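Local coordinates for protein endo-arabinase (Bacteroides thetaiotaomicron, PDB 5C0P) that probably hydrolyses O-glycosidic bonds in arabinan as an endo-arabinase of glycoside hydrolase family 43, at residues Asp257-Met263 against Ile274-Asn280; Arg271-Ser275 against Val287-Ile293. The contacts are given in a common frame with arbitrary orientation. Residue numbers count along the deposited sequence, not the author numbering.

Contact 1: Asp257-Met263 against Ile274-Asn280. With MG (magnesium ion), chain C; GOL (glycerol), chain I.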
loop_
_atom_site.group_PDB
_atom_site.type_symbol
_atom_site.label_atom_id
_atom_site.label_comp_id
_atom_site.label_asym_id
_atom_site.label_seq_id
_atom_site.Cartn_x
_atom_site.Cartn_y
_atom_site.Cartn_z
ATOM N N ASP A 257 17.629 -2.217 -5.943
ATOM C CA ASP A 257 17.599 -0.943 -6.649
ATOM C C ASP A 257 17.112 0.248 -5.808
ATOM O O ASP A 257 16.740 1.283 -6.366
ATOM C CB ASP A 257 16.765 -1.063 -7.933
ATOM C CG ASP A 257 15.352 -1.537 -7.677
ATOM O OD1 ASP A 257 14.969 -1.671 -6.498
ATOM O OD2 ASP A 257 14.622 -1.759 -8.672
ATOM N N ASP A 258 17.143 0.101 -4.481
ATOM C CA ASP A 258 16.730 1.166 -3.558
ATOM C C ASP A 258 15.257 1.491 -3.766
ATOM O O ASP A 258 14.823 2.620 -3.561
ATOM C CB ASP A 258 17.614 2.419 -3.741
ATOM C CG ASP A 258 17.429 3.450 -2.638
ATOM O OD1 ASP A 258 17.337 3.050 -1.465
ATOM O OD2 ASP A 258 17.392 4.670 -2.949
ATOM N N GLY A 259 14.485 0.483 -4.161
ATOM C CA GLY A 259 13.070 0.666 -4.413
ATOM C C GLY A 259 12.178 0.001 -3.387
ATOM O O GLY A 259 12.594 -0.923 -2.687
ATOM N N GLY A 260 10.930 0.448 -3.294
ATOM C CA GLY A 260 10.009 -0.187 -2.366
ATOM C C GLY A 260 8.584 0.313 -2.463
ATOM O O GLY A 260 8.212 0.996 -3.419
ATOM N N HIS A 261 7.802 -0.026 -1.441
ATOM C CA HIS A 261 6.350 0.160 -1.415
ATOM C C HIS A 261 5.698 -0.505 -2.623
ATOM O O HIS A 261 5.208 0.157 -3.554
ATOM C CB HIS A 261 5.931 1.628 -1.273
ATOM C CG HIS A 261 4.505 1.790 -0.841
ATOM N ND1 HIS A 261 4.155 2.339 0.373
ATOM C CD2 HIS A 261 3.350 1.431 -1.443
ATOM C CE1 HIS A 261 2.837 2.330 0.489
ATOM N NE2 HIS A 261 2.323 1.781 -0.592
ATOM N N ALA A 262 5.703 -1.832 -2.589
ATOM C CA ALA A 262 5.270 -2.653 -3.710
ATOM C C ALA A 262 3.892 -3.242 -3.496
ATOM O O ALA A 262 3.462 -3.481 -2.361
ATOM C CB ALA A 262 6.266 -3.782 -3.949
HETATM N N MSE A 263 3.202 -3.479 -4.604
HETATM C CA MSE A 263 2.018 -4.321 -4.607
HETATM C C MSE A 263 2.080 -5.189 -5.868
HETATM O O MSE A 263 2.876 -4.929 -6.785
HETATM C CB MSE A 263 0.725 -3.486 -4.528
HETATM C CG MSE A 263 0.638 -2.361 -5.562
HETATM SE SE MSE A 263 0.034 -2.919 -7.333
HETATM C CE MSE A 263 -1.789 -3.403 -6.850
ATOM N N ILE A 274 4.487 -6.776 -10.596
ATOM C CA ILE A 274 4.762 -5.999 -9.389
ATOM C C ILE A 274 4.894 -4.524 -9.772
ATOM O O ILE A 274 5.371 -4.200 -10.856
ATOM C CB ILE A 274 6.024 -6.514 -8.646
ATOM C CG1 ILE A 274 6.195 -5.814 -7.287
ATOM C CG2 ILE A 274 7.270 -6.350 -9.504
ATOM C CD1 ILE A 274 7.220 -6.498 -6.373
ATOM N N SER A 275 4.426 -3.651 -8.888
ATOM C CA SER A 275 4.573 -2.206 -9.051
ATOM C C SER A 275 5.169 -1.616 -7.776
ATOM O O SER A 275 4.660 -1.861 -6.670
ATOM C CB SER A 275 3.204 -1.574 -9.332
ATOM O OG SER A 275 3.273 -0.152 -9.364
ATOM N N TYR A 276 6.237 -0.833 -7.926
ATOM C CA TYR A 276 6.886 -0.176 -6.790
ATOM C C TYR A 276 7.638 1.035 -7.300
ATOM O O TYR A 276 7.725 1.228 -8.500
ATOM C CB TYR A 276 7.834 -1.134 -6.057
ATOM C CG TYR A 276 9.042 -1.632 -6.827
ATOM C CD1 TYR A 276 10.294 -1.050 -6.655
ATOM C CD2 TYR A 276 8.939 -2.725 -7.676
ATOM C CE1 TYR A 276 11.412 -1.534 -7.332
ATOM C CE2 TYR A 276 10.049 -3.218 -8.358
ATOM C CZ TYR A 276 11.274 -2.612 -8.184
ATOM O OH TYR A 276 12.372 -3.113 -8.860
ATOM N N HIS A 277 8.198 1.855 -6.412
ATOM C CA HIS A 277 9.006 2.968 -6.908
ATOM C C HIS A 277 10.478 2.726 -6.650
ATOM O O HIS A 277 10.838 2.042 -5.696
ATOM C CB HIS A 277 8.572 4.317 -6.310
ATOM C CG HIS A 277 8.975 4.501 -4.877
ATOM N ND1 HIS A 277 8.087 4.361 -3.835
ATOM C CD2 HIS A 277 10.173 4.792 -4.315
ATOM C CE1 HIS A 277 8.716 4.569 -2.690
ATOM N NE2 HIS A 277 9.989 4.824 -2.958
ATOM N N ALA A 278 11.327 3.278 -7.509
ATOM C CA ALA A 278 12.770 3.253 -7.300
ATOM C C ALA A 278 13.368 4.448 -8.018
ATOM O O ALA A 278 12.781 4.953 -8.969
ATOM C CB ALA A 278 13.364 1.960 -7.846
ATOM N N PRO A 279 14.520 4.949 -7.546
ATOM C CA PRO A 279 15.134 4.688 -6.246
ATOM C C PRO A 279 14.281 5.410 -5.207
ATOM O O PRO A 279 13.151 5.813 -5.521
ATOM C CB PRO A 279 16.507 5.354 -6.376
ATOM C CG PRO A 279 16.267 6.489 -7.298
ATOM C CD PRO A 279 15.235 5.999 -8.287
ATOM N N ASN A 280 14.798 5.589 -3.997
ATOM C CA ASN A 280 13.947 6.064 -2.910
ATOM C C ASN A 280 14.074 7.560 -2.623
ATOM O O ASN A 280 13.507 8.067 -1.660
ATOM C CB ASN A 280 14.186 5.242 -1.642
ATOM C CG ASN A 280 13.104 5.456 -0.600
ATOM O OD1 ASN A 280 11.908 5.471 -0.920
ATOM N ND2 ASN A 280 13.516 5.647 0.654
HETATM MG MG MG C . 0.190 1.524 -1.079
HETATM C C1 GOL I . 11.111 -7.620 -10.339
HETATM C C2 GOL I . 11.469 -7.975 -8.899
HETATM O O2 GOL I . 10.392 -8.658 -8.301
HETATM C C3 GOL I . 11.753 -6.708 -8.108
HETATM O O3 GOL I . 12.965 -6.146 -8.554
HETATM O O HOH W 1 0.742 0.068 -2.516
HETATM O O HOH W 2 0.352 3.169 -2.383
HETATM O O HOH W 3 -0.290 -0.148 0.098
HETATM O O HOH W 4 -0.335 2.663 0.631
#
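The magnesium site of this family 43 five-bladed beta-propeller shows how a beta bulge in a hairpin can turn a metal-binding side chain toward its ion. Strands 260-266 and 272-278 run antiparallel, their local axes 4.7 Å apart at 165°. G260 and H277 form a hydrogen-bonded pair (G260 N to H277 O 2.9 Å, H277 N to G260 O 3.1 Å), as do selenomethionine M263 and S275 (M263 N to S275 O 3.0 Å, S275 N to M263 O 2.9 Å). Between these pairs two residues, H261 and A262, stand opposite the single residue Y276. H261 has a positive phi of 55°, and its NE2 binds magnesium at 2.2 Å; four waters and D84 complete the shell. The H261 side chain also lies near D136, predicted to tune the catalytic acid. G259, just before the strand, permits the close approach there, since a CB would clash with Y276, H277 O and A278. Within 274-280, H277 NE2 donates to N280 OD1, which R27 also reaches. Two bonds tie the preceding turn to 274-280: D258 OD2 accepts N280 N at 2.9 Å, just after the cis peptide preceding P279, and Y276 OH donates to D257 OD2 at 2.6 Å.

Contact 2: Arg271-Ser275 against Val287-Ile293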
loop_
_atom_site.group_PDB
_atom_site.type_symbol
_atom_site.label_atom_id
_atom_site.label_comp_id
_atom_site.label_asym_id
_atom_site.label_seq_id
_atom_site.Cartn_x
_atom_site.Cartn_y
_atom_site.Cartn_z
ATOM N N ARG A 271 -1.282 -11.818 -16.512
ATOM C CA ARG A 271 0.127 -11.895 -16.106
ATOM C C ARG A 271 0.334 -11.217 -14.764
ATOM O O ARG A 271 -0.055 -10.062 -14.584
ATOM C CB ARG A 271 1.026 -11.183 -17.118
ATOM C CG ARG A 271 1.281 -11.907 -18.428
ATOM C CD ARG A 271 2.256 -11.100 -19.295
ATOM N NE ARG A 271 1.636 -9.889 -19.832
ATOM C CZ ARG A 271 2.252 -8.716 -19.974
ATOM N NH1 ARG A 271 1.593 -7.679 -20.481
ATOM N NH2 ARG A 271 3.519 -8.567 -19.608
ATOM N N LEU A 272 0.975 -11.910 -13.825
ATOM C CA LEU A 272 1.270 -11.295 -12.533
ATOM C C LEU A 272 2.391 -10.256 -12.664
ATOM O O LEU A 272 3.439 -10.513 -13.286
ATOM C CB LEU A 272 1.619 -12.365 -11.492
ATOM C CG LEU A 272 1.693 -11.938 -10.029
ATOM C CD1 LEU A 272 0.315 -11.526 -9.502
ATOM C CD2 LEU A 272 2.285 -13.066 -9.176
HETATM N N MSE A 273 2.140 -9.073 -12.102
HETATM C CA MSE A 273 3.067 -7.947 -12.172
HETATM C C MSE A 273 3.321 -7.395 -10.780
HETATM O O MSE A 273 2.467 -7.492 -9.902
HETATM C CB MSE A 273 2.469 -6.801 -13.005
HETATM C CG MSE A 273 1.883 -7.205 -14.337
HETATM SE SE MSE A 273 3.260 -7.605 -15.631
HETATM C CE MSE A 273 3.984 -5.827 -15.803
ATOM N N ILE A 274 4.487 -6.776 -10.596
ATOM C CA ILE A 274 4.762 -5.999 -9.389
ATOM C C ILE A 274 4.894 -4.524 -9.772
ATOM O O ILE A 274 5.371 -4.200 -10.856
ATOM C CB ILE A 274 6.024 -6.514 -8.646
ATOM C CG1 ILE A 274 6.195 -5.814 -7.287
ATOM C CG2 ILE A 274 7.270 -6.350 -9.504
ATOM C CD1 ILE A 274 7.220 -6.498 -6.373
ATOM N N SER A 275 4.426 -3.651 -8.888
ATOM C CA SER A 275 4.573 -2.206 -9.051
ATOM C C SER A 275 5.169 -1.616 -7.776
ATOM O O SER A 275 4.660 -1.861 -6.670
ATOM C CB SER A 275 3.204 -1.574 -9.332
ATOM O OG SER A 275 3.273 -0.152 -9.364
ATOM N N VAL A 287 8.252 1.352 -11.156
ATOM C CA VAL A 287 8.821 0.193 -11.808
ATOM C C VAL A 287 7.694 -0.830 -11.831
ATOM O O VAL A 287 7.184 -1.225 -10.780
ATOM C CB VAL A 287 10.017 -0.342 -11.011
ATOM C CG1 VAL A 287 10.569 -1.607 -11.657
ATOM C CG2 VAL A 287 11.111 0.727 -10.908
ATOM N N ILE A 288 7.257 -1.199 -13.027
ATOM C CA ILE A 288 6.126 -2.114 -13.179
ATOM C C ILE A 288 6.608 -3.218 -14.104
ATOM O O ILE A 288 6.849 -2.998 -15.287
ATOM C CB ILE A 288 4.903 -1.405 -13.785
ATOM C CG1 ILE A 288 4.530 -0.157 -12.965
ATOM C CG2 ILE A 288 3.721 -2.375 -13.876
ATOM C CD1 ILE A 288 3.552 0.791 -13.685
ATOM N N THR A 289 6.759 -4.419 -13.556
ATOM C CA THR A 289 7.429 -5.483 -14.282
ATOM C C THR A 289 6.849 -6.849 -13.891
ATOM O O THR A 289 6.287 -7.002 -12.803
ATOM C CB THR A 289 8.952 -5.386 -14.002
ATOM O OG1 THR A 289 9.691 -6.244 -14.879
ATOM C CG2 THR A 289 9.244 -5.722 -12.559
ATOM N N PRO A 290 6.966 -7.845 -14.790
ATOM C CA PRO A 290 6.439 -9.168 -14.435
ATOM C C PRO A 290 7.136 -9.742 -13.215
ATOM O O PRO A 290 8.329 -9.498 -12.983
ATOM C CB PRO A 290 6.761 -10.018 -15.660
ATOM C CG PRO A 290 6.821 -9.040 -16.794
ATOM C CD PRO A 290 7.404 -7.782 -16.197
ATOM N N ILE A 291 6.387 -10.508 -12.436
ATOM C CA ILE A 291 6.951 -11.184 -11.283
ATOM C C ILE A 291 6.454 -12.619 -11.260
ATOM O O ILE A 291 5.368 -12.917 -11.759
ATOM C CB ILE A 291 6.601 -10.441 -9.982
ATOM C CG1 ILE A 291 7.405 -10.991 -8.801
ATOM C CG2 ILE A 291 5.118 -10.527 -9.694
ATOM C CD1 ILE A 291 7.260 -10.156 -7.539
ATOM N N TYR A 292 7.265 -13.515 -10.711
ATOM C CA TYR A 292 6.976 -14.932 -10.784
ATOM C C TYR A 292 7.044 -15.575 -9.413
ATOM O O TYR A 292 7.785 -15.129 -8.538
ATOM C CB TYR A 292 7.976 -15.610 -11.720
ATOM C CG TYR A 292 7.954 -15.039 -13.122
ATOM C CD1 TYR A 292 7.146 -15.596 -14.100
ATOM C CD2 TYR A 292 8.736 -13.937 -13.462
ATOM C CE1 TYR A 292 7.116 -15.080 -15.378
ATOM C CE2 TYR A 292 8.716 -13.417 -14.745
ATOM C CZ TYR A 292 7.899 -13.992 -15.694
ATOM O OH TYR A 292 7.857 -13.486 -16.978
ATOM N N ILE A 293 6.261 -16.632 -9.240
ATOM C CA ILE A 293 6.270 -17.403 -8.014
ATOM C C ILE A 293 7.048 -18.690 -8.258
ATOM O O ILE A 293 6.802 -19.411 -9.232
ATOM C CB ILE A 293 4.839 -17.716 -7.568
ATOM C CG1 ILE A 293 4.121 -16.413 -7.207
ATOM C CG2 ILE A 293 4.835 -18.665 -6.385
ATOM C CD1 ILE A 293 2.637 -16.463 -7.427
#
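I291 and I274 form the apolar centre of this contact, their CD1 atoms 3.8 Å apart. I291 CG2 also lies 3.7 Å from L272 CG, so the one side chain spans L272 and I274, two residues apart on the neighbouring strand. The methyl of T289 extends the patch, with T289 CG2 3.7 Å from I274 CG2, and at the other end L272 CD2 meets I293 CD1 at 3.8 Å. L272, I291 and I293 also pack on F298. Selenomethionine M273 starts away from strand 285-290 but folds back through three m torsions, bringing SE to 3.7 Å from P290 CA and CE to 4.0 Å from both P290 CD and I288 CG2. M273 and I288 meet on the face opposite I274 and T289, and between the two groups runs the backbone of an antiparallel beta hairpin, the second in a meander that builds one blade of the propeller; its local axes are 4.6 Å apart at 159°. Within these segments I274 and T289 form the hydrogen-bonded pair, I274 N to T289 O 2.9 Å and T289 N to I274 O 3.0 Å. P290 sits opposite M273 in a non-hydrogen-bonded pair, where its missing amide hydrogen costs no bond across the hairpin. The pairing extends past P290, where I291 N donates to L272 O at 3.1 Å. At the buried end of segment 271-275, S275 OG touches I288 CG1 at 3.8 Å but is hydrogen-bonded to P29 O. At the exposed end R271 only grazes P290, NH2 to CG 4.4 Å, and its guanidinium forms a salt bridge with D267.

In the fold
Successive hairpins of one antiparallel sheet show how a propeller blade changes character from one strand pair to the next. Both contacts use strand 272-278 and share I274 and S275: contact 1 pairs it with 260-266, contact 2 with 285-290, and a probable hydrogen bond from V287 N to Y276 O, 2.7 Å, joins them. Contact 1 is largely buried, its centre about 11 Å from that of the chain, and combines side-chain hydrogen bonds with a metal ligand on an irregular strand. Contact 2, with its centre about 15 Å from the chain centre, is partly exposed, keeps regular pairing and relies chiefly on aliphatic packing; its charged R271 finds its salt bridge outside the contact, with D267.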